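Local structure of neutral ceramidase (Pseudomonas aeruginosa, 2ZWS) at residues Asp2-Phe7 with Glu290-Leu295; Gly144-Gly149 with Leu185-Ala190. The protein catalyses hydrolysis of the N-acyl linkage of ceramides to sphingosine and free fatty acid, and also the reverse synthesis, using one bound zinc ion per subunit. All coordinates share one frame; numbering follows the deposited sequence.

Contact 1: residues Asp2-Phe7 with Glu290-Leu295; sequences DLPYRF and EVLGEL
Pro4 and Leu292 mark where the backbones of 2-7 and 290-295 come nearest, yet their CA atoms stay 7.3 Å apart, too far for backbone pairing. The segment 2-7 enters its strand at Tyr5, whereas 290-295 begins in a short strand and then bends round the tyrosine. Side chains must therefore span the gap, and Tyr5 does most of this. Its CG lies beside the backbone N and anti to the carbonyl carbon (chi1 -61°), and the ring beyond extends to the bend. There OH donates a hydrogen bond to Gly293 O at 2.8 Å, tilted 23° from the carbonyl plane. Val291 O lies in the plane of the ring at its edge, 3.3 Å from CE1, where the weakly positive ring hydrogens suit a carbonyl oxygen. On the other flank Tyr5 CE2 meets Leu295 CD2 at 3.9 Å, the two side chains crossing obliquely. A long, rigid phenol fits this place: its ring carbons pack while its hydroxyl binds a backbone acceptor. Gly293 suits the bend, since at its positive phi of 121° a CB would press on the preceding carbonyl oxygen. Nearer the surface, Pro4 CG rests 4.3 Å from Leu292 CD2. The Glu290 carboxylate, which also approaches the proline ring, has its main partner in a salt bridge with Arg145. Strand 142-152 runs alongside both segments and bonds to them in succession along one edge, to Tyr5 through Gly144 and to Val291 through Leu146. Leu295 begins strand 295-303 of another sheet, and its side chain lies against Ile47 of strand 41-49 and Ile400 of strand 392-400, so the tyrosine sits where two sheets of the N-terminal region meet.

Contact 2: residues Gly144-Gly149 with Leu185-Ala190; sequences GRLFYG and LSFVDA
Arg145 and Val188 face each other as a hydrogen-bonded pair of two antiparallel strands: Arg145 N donates to Val188 O and Val188 N to Arg145 O, both at 2.8 Å. A second such pair joins Phe147 and Ser186, with Ser186 N to Phe147 O at 2.8 Å and Phe147 N to Ser186 O at 3.0 Å. Between them Leu146 and Phe187 make a non-hydrogen-bonded pair whose side chains lie side by side and point the same way, Leu146 CD1 being 3.7 Å from Phe187 CD2. Leu185 CD1 approaches Leu146 CB on this same face, which is built of aliphatic and aromatic groups suited to burial. On the other face Phe147 CG lies beside the backbone N, anti to the carbonyl carbon (chi1 -66°), and the ring beyond it meets Val188, CD2 to CG2 at 3.8 Å. Ser186, a small residue, shares this face with Phe147. Phe147 CZ also lies 3.6 Å above the plane of the Arg145 guanidinium, offset toward its rim. Gly144 has no CB to collide with Val188 O, 3.2 Å from its CA. Farther out, Glu290 holds that guanidinium, and Phe7 meets the Phe187 ring edge-to-face. Asp189 OD1 accepts hydrogen bonds from the backbone N of Asn191 and Glu193, holding the turn into strand 194-200. The chemistry thus differs by face: Leu146, Leu185 and Phe187 give a greasy, buried side, whereas Arg145, Phe147 and Val188 form a partly exposed one on which a charge can lie against an aromatic ring.

Overall arrangement
The centres of contacts 1 and 2 lie about 9 Å apart, and both belong to one mixed sheet in the N-terminal region of the ceramidase. Along the chain the order is 2-7, 144-149, 185-190 and 290-295, so both segments of contact 2 fall between those of contact 1. Strand 142-152 is common ground: it pairs antiparallel with 5-13, 181-189 and 289-291. The segment 290-295 also touches 144-149 directly. The start of this region is thereby held beside a segment nearly 300 residues later. Contact 1 lies away from the metal and substrate sites, whereas Phe187 of contact 2 comes within about 10 Å, side chain to side chain, of Asn60, thought to bind substrate.

Contact 1: residues Asp2-Phe7 with Glu290-Leu295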
loop_
_atom_site.group_PDB
_atom_site.type_symbol
_atom_site.label_atom_id
_atom_site.label_comp_id
_atom_site.label_asym_id
_atom_site.label_seq_id
_atom_site.Cartn_x
_atom_site.Cartn_y
_atom_site.Cartn_z
ATOM N N ASP A 2 -3.623 32.089 16.852
ATOM C CA ASP A 2 -2.465 31.998 15.963
ATOM C C ASP A 2 -2.752 30.967 14.869
ATOM O O ASP A 2 -3.607 31.204 14.013
ATOM C CB ASP A 2 -1.164 31.688 16.738
ATOM C CG ASP A 2 0.094 32.217 16.029
ATOM O OD1 ASP A 2 1.217 31.931 16.514
ATOM O OD2 ASP A 2 -0.032 32.922 14.995
ATOM N N LEU A 3 -2.080 29.817 14.925
ATOM C CA LEU A 3 -2.020 28.886 13.785
ATOM C C LEU A 3 -3.353 28.212 13.458
ATOM O O LEU A 3 -4.118 27.869 14.361
ATOM C CB LEU A 3 -0.901 27.868 14.001
ATOM C CG LEU A 3 0.498 28.495 13.946
ATOM C CD1 LEU A 3 1.523 27.623 14.645
ATOM C CD2 LEU A 3 0.930 28.783 12.520
ATOM N N PRO A 4 -3.639 28.047 12.147
ATOM C CA PRO A 4 -4.972 27.602 11.709
ATOM C C PRO A 4 -5.307 26.128 11.996
ATOM O O PRO A 4 -6.486 25.779 12.141
ATOM C CB PRO A 4 -4.954 27.857 10.197
ATOM C CG PRO A 4 -3.515 27.876 9.811
ATOM C CD PRO A 4 -2.744 28.352 11.015
ATOM N N TYR A 5 -4.281 25.285 12.074
ATOM C CA TYR A 5 -4.488 23.843 12.228
ATOM C C TYR A 5 -3.595 23.298 13.314
ATOM O O TYR A 5 -2.632 23.956 13.734
ATOM C CB TYR A 5 -4.187 23.106 10.906
ATOM C CG TYR A 5 -5.063 23.535 9.761
ATOM C CD1 TYR A 5 -4.557 24.312 8.731
ATOM C CD2 TYR A 5 -6.414 23.172 9.710
ATOM C CE1 TYR A 5 -5.359 24.725 7.665
ATOM C CE2 TYR A 5 -7.227 23.593 8.665
ATOM C CZ TYR A 5 -6.691 24.362 7.643
ATOM O OH TYR A 5 -7.489 24.760 6.596
ATOM N N ARG A 6 -3.924 22.098 13.773
ATOM C CA ARG A 6 -2.949 21.269 14.456
ATOM C C ARG A 6 -2.786 20.039 13.592
ATOM O O ARG A 6 -3.743 19.605 12.932
ATOM C CB ARG A 6 -3.437 20.882 15.842
ATOM C CG ARG A 6 -3.514 22.061 16.800
ATOM C CD ARG A 6 -4.131 21.615 18.120
ATOM N NE ARG A 6 -5.559 21.292 18.002
ATOM C CZ ARG A 6 -6.546 22.166 18.188
ATOM N NH1 ARG A 6 -6.279 23.435 18.499
ATOM N NH2 ARG A 6 -7.807 21.771 18.052
ATOM N N PHE A 7 -1.596 19.463 13.570
ATOM C CA PHE A 7 -1.458 18.150 12.886
ATOM C C PHE A 7 -0.617 17.207 13.724
ATOM O O PHE A 7 0.150 17.666 14.590
ATOM C CB PHE A 7 -0.876 18.276 11.469
ATOM C CG PHE A 7 0.459 18.939 11.405
ATOM C CD1 PHE A 7 1.627 18.238 11.732
ATOM C CD2 PHE A 7 0.559 20.281 11.012
ATOM C CE1 PHE A 7 2.873 18.878 11.673
ATOM C CE2 PHE A 7 1.801 20.913 10.962
ATOM C CZ PHE A 7 2.942 20.215 11.311
ATOM N N GLU A 290 -1.143 28.359 0.470
ATOM C CA GLU A 290 -1.516 27.943 1.828
ATOM C C GLU A 290 -2.954 27.410 1.839
ATOM O O GLU A 290 -3.854 28.029 1.256
ATOM C CB GLU A 290 -1.354 29.061 2.864
ATOM C CG GLU A 290 -1.604 28.558 4.274
ATOM C CD GLU A 290 -1.169 29.517 5.350
ATOM O OE1 GLU A 290 -0.879 30.691 5.020
ATOM O OE2 GLU A 290 -1.157 29.093 6.527
ATOM N N VAL A 291 -3.150 26.274 2.502
ATOM C CA VAL A 291 -4.484 25.701 2.717
ATOM C C VAL A 291 -5.130 26.401 3.907
ATOM O O VAL A 291 -4.572 26.449 4.995
ATOM C CB VAL A 291 -4.376 24.185 2.946
ATOM C CG1 VAL A 291 -5.750 23.561 3.263
ATOM C CG2 VAL A 291 -3.751 23.520 1.724
ATOM N N LEU A 292 -6.304 26.972 3.671
ATOM C CA LEU A 292 -7.078 27.656 4.692
ATOM C C LEU A 292 -8.550 27.311 4.583
ATOM O O LEU A 292 -9.082 27.132 3.477
ATOM C CB LEU A 292 -6.922 29.180 4.554
ATOM C CG LEU A 292 -5.498 29.711 4.739
ATOM C CD1 LEU A 292 -5.425 31.183 4.329
ATOM C CD2 LEU A 292 -5.009 29.500 6.172
ATOM N N GLY A 293 -9.205 27.230 5.728
ATOM C CA GLY A 293 -10.643 26.981 5.754
ATOM C C GLY A 293 -11.022 25.719 6.513
ATOM O O GLY A 293 -10.171 25.054 7.145
ATOM N N GLU A 294 -12.307 25.391 6.445
ATOM C CA GLU A 294 -12.880 24.346 7.279
ATOM C C GLU A 294 -12.384 22.949 6.941
ATOM O O GLU A 294 -11.934 22.699 5.832
ATOM C CB GLU A 294 -14.404 24.383 7.208
ATOM C CG GLU A 294 -14.972 23.884 5.923
ATOM C CD GLU A 294 -16.506 23.872 5.891
ATOM O OE1 GLU A 294 -17.048 24.226 4.840
ATOM O OE2 GLU A 294 -17.171 23.497 6.878
ATOM N N LEU A 295 -12.484 22.067 7.922
ATOM C CA LEU A 295 -12.404 20.636 7.676
ATOM C C LEU A 295 -13.828 20.090 7.657
ATOM O O LEU A 295 -14.669 20.482 8.463
ATOM C CB LEU A 295 -11.619 19.929 8.793
ATOM C CG LEU A 295 -10.167 20.371 9.019
ATOM C CD1 LEU A 295 -9.513 19.457 10.045
ATOM C CD2 LEU A 295 -9.368 20.417 7.725
#

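Contact 2: residues Gly144-Gly149 with Leu185-Ala190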
loop_
_atom_site.group_PDB
_atom_site.type_symbol
_atom_site.label_atom_id
_atom_site.label_comp_id
_atom_site.label_asym_id
_atom_site.label_seq_id
_atom_site.Cartn_x
_atom_site.Cartn_y
_atom_site.Cartn_z
ATOM N N GLY A 144 0.320 24.162 13.407
ATOM C CA GLY A 144 1.040 24.327 12.165
ATOM C C GLY A 144 0.190 24.861 11.045
ATOM O O GLY A 144 -0.996 25.244 11.228
ATOM N N ARG A 145 0.841 24.926 9.897
ATOM C CA ARG A 145 0.252 25.399 8.657
ATOM C C ARG A 145 0.312 24.274 7.635
ATOM O O ARG A 145 1.192 23.388 7.687
ATOM C CB ARG A 145 1.057 26.571 8.123
ATOM C CG ARG A 145 1.064 27.737 9.113
ATOM C CD ARG A 145 2.010 28.849 8.710
ATOM N NE ARG A 145 1.524 29.666 7.602
ATOM C CZ ARG A 145 2.136 30.779 7.174
ATOM N NH1 ARG A 145 1.619 31.489 6.182
ATOM N NH2 ARG A 145 3.277 31.182 7.746
ATOM N N LEU A 146 -0.629 24.323 6.716
ATOM C CA LEU A 146 -0.717 23.365 5.611
ATOM C C LEU A 146 -0.532 24.098 4.291
ATOM O O LEU A 146 -1.142 25.151 4.052
ATOM C CB LEU A 146 -2.072 22.655 5.631
ATOM C CG LEU A 146 -2.251 21.354 6.457
ATOM C CD1 LEU A 146 -1.560 21.336 7.783
ATOM C CD2 LEU A 146 -3.726 21.020 6.650
ATOM N N PHE A 147 0.317 23.545 3.444
ATOM C CA PHE A 147 0.446 24.055 2.082
ATOM C C PHE A 147 0.151 23.002 1.036
ATOM O O PHE A 147 0.390 21.807 1.261
ATOM C CB PHE A 147 1.834 24.657 1.841
ATOM C CG PHE A 147 2.095 25.878 2.654
ATOM C CD1 PHE A 147 1.972 27.128 2.073
ATOM C CD2 PHE A 147 2.417 25.786 3.999
ATOM C CE1 PHE A 147 2.201 28.288 2.843
ATOM C CE2 PHE A 147 2.628 26.954 4.781
ATOM C CZ PHE A 147 2.502 28.189 4.186
ATOM N N TYR A 148 -0.350 23.463 -0.092
ATOM C CA TYR A 148 -0.651 22.596 -1.236
ATOM C C TYR A 148 0.147 23.063 -2.464
ATOM O O TYR A 148 0.295 24.270 -2.695
ATOM C CB TYR A 148 -2.150 22.645 -1.551
ATOM C CG TYR A 148 -2.491 21.909 -2.819
ATOM C CD1 TYR A 148 -2.444 22.569 -4.036
ATOM C CD2 TYR A 148 -2.826 20.553 -2.806
ATOM C CE1 TYR A 148 -2.721 21.909 -5.203
ATOM C CE2 TYR A 148 -3.131 19.888 -3.989
ATOM C CZ TYR A 148 -3.070 20.582 -5.161
ATOM O OH TYR A 148 -3.350 19.947 -6.350
ATOM N N GLY A 149 0.634 22.121 -3.264
ATOM C CA GLY A 149 1.202 22.472 -4.565
ATOM C C GLY A 149 1.052 21.315 -5.517
ATOM O O GLY A 149 0.776 20.195 -5.094
ATOM N N LEU A 185 0.585 17.770 -0.279
ATOM C CA LEU A 185 0.140 18.466 0.939
ATOM C C LEU A 185 1.301 18.455 1.941
ATOM O O LEU A 185 1.745 17.385 2.386
ATOM C CB LEU A 185 -1.099 17.794 1.555
ATOM C CG LEU A 185 -1.719 18.451 2.809
ATOM C CD1 LEU A 185 -2.184 19.871 2.557
ATOM C CD2 LEU A 185 -2.898 17.637 3.302
ATOM N N SER A 186 1.808 19.654 2.260
ATOM C CA SER A 186 2.908 19.730 3.193
ATOM C C SER A 186 2.451 20.247 4.533
ATOM O O SER A 186 1.515 21.060 4.630
ATOM C CB SER A 186 4.060 20.554 2.628
ATOM O OG SER A 186 3.596 21.803 2.153
ATOM N N PHE A 187 3.118 19.723 5.563
ATOM C CA PHE A 187 2.803 20.018 6.943
ATOM C C PHE A 187 3.956 20.806 7.541
ATOM O O PHE A 187 5.055 20.269 7.739
ATOM C CB PHE A 187 2.570 18.726 7.712
ATOM C CG PHE A 187 1.404 17.937 7.215
ATOM C CD1 PHE A 187 1.515 17.142 6.068
ATOM C CD2 PHE A 187 0.175 18.017 7.859
ATOM C CE1 PHE A 187 0.417 16.406 5.587
ATOM C CE2 PHE A 187 -0.926 17.264 7.407
ATOM C CZ PHE A 187 -0.808 16.478 6.256
ATOM N N VAL A 188 3.686 22.077 7.826
ATOM C CA VAL A 188 4.752 23.011 8.239
ATOM C C VAL A 188 4.530 23.357 9.709
ATOM O O VAL A 188 3.432 23.779 10.098
ATOM C CB VAL A 188 4.771 24.269 7.324
ATOM C CG1 VAL A 188 5.737 25.352 7.850
ATOM C CG2 VAL A 188 5.118 23.893 5.872
ATOM N N ASP A 189 5.553 23.152 10.537
ATOM C CA ASP A 189 5.417 23.362 11.968
ATOM C C ASP A 189 5.548 24.847 12.379
ATOM O O ASP A 189 5.789 25.724 11.539
ATOM C CB ASP A 189 6.377 22.446 12.736
ATOM C CG ASP A 189 7.839 22.825 12.562
ATOM O OD1 ASP A 189 8.152 23.968 12.119
ATOM O OD2 ASP A 189 8.687 21.966 12.911
ATOM N N ALA A 190 5.412 25.104 13.679
ATOM C CA ALA A 190 5.467 26.454 14.235
ATOM C C ALA A 190 6.816 27.149 14.030
ATOM O O ALA A 190 6.932 28.351 14.293
ATOM C CB ALA A 190 5.127 26.389 15.704
#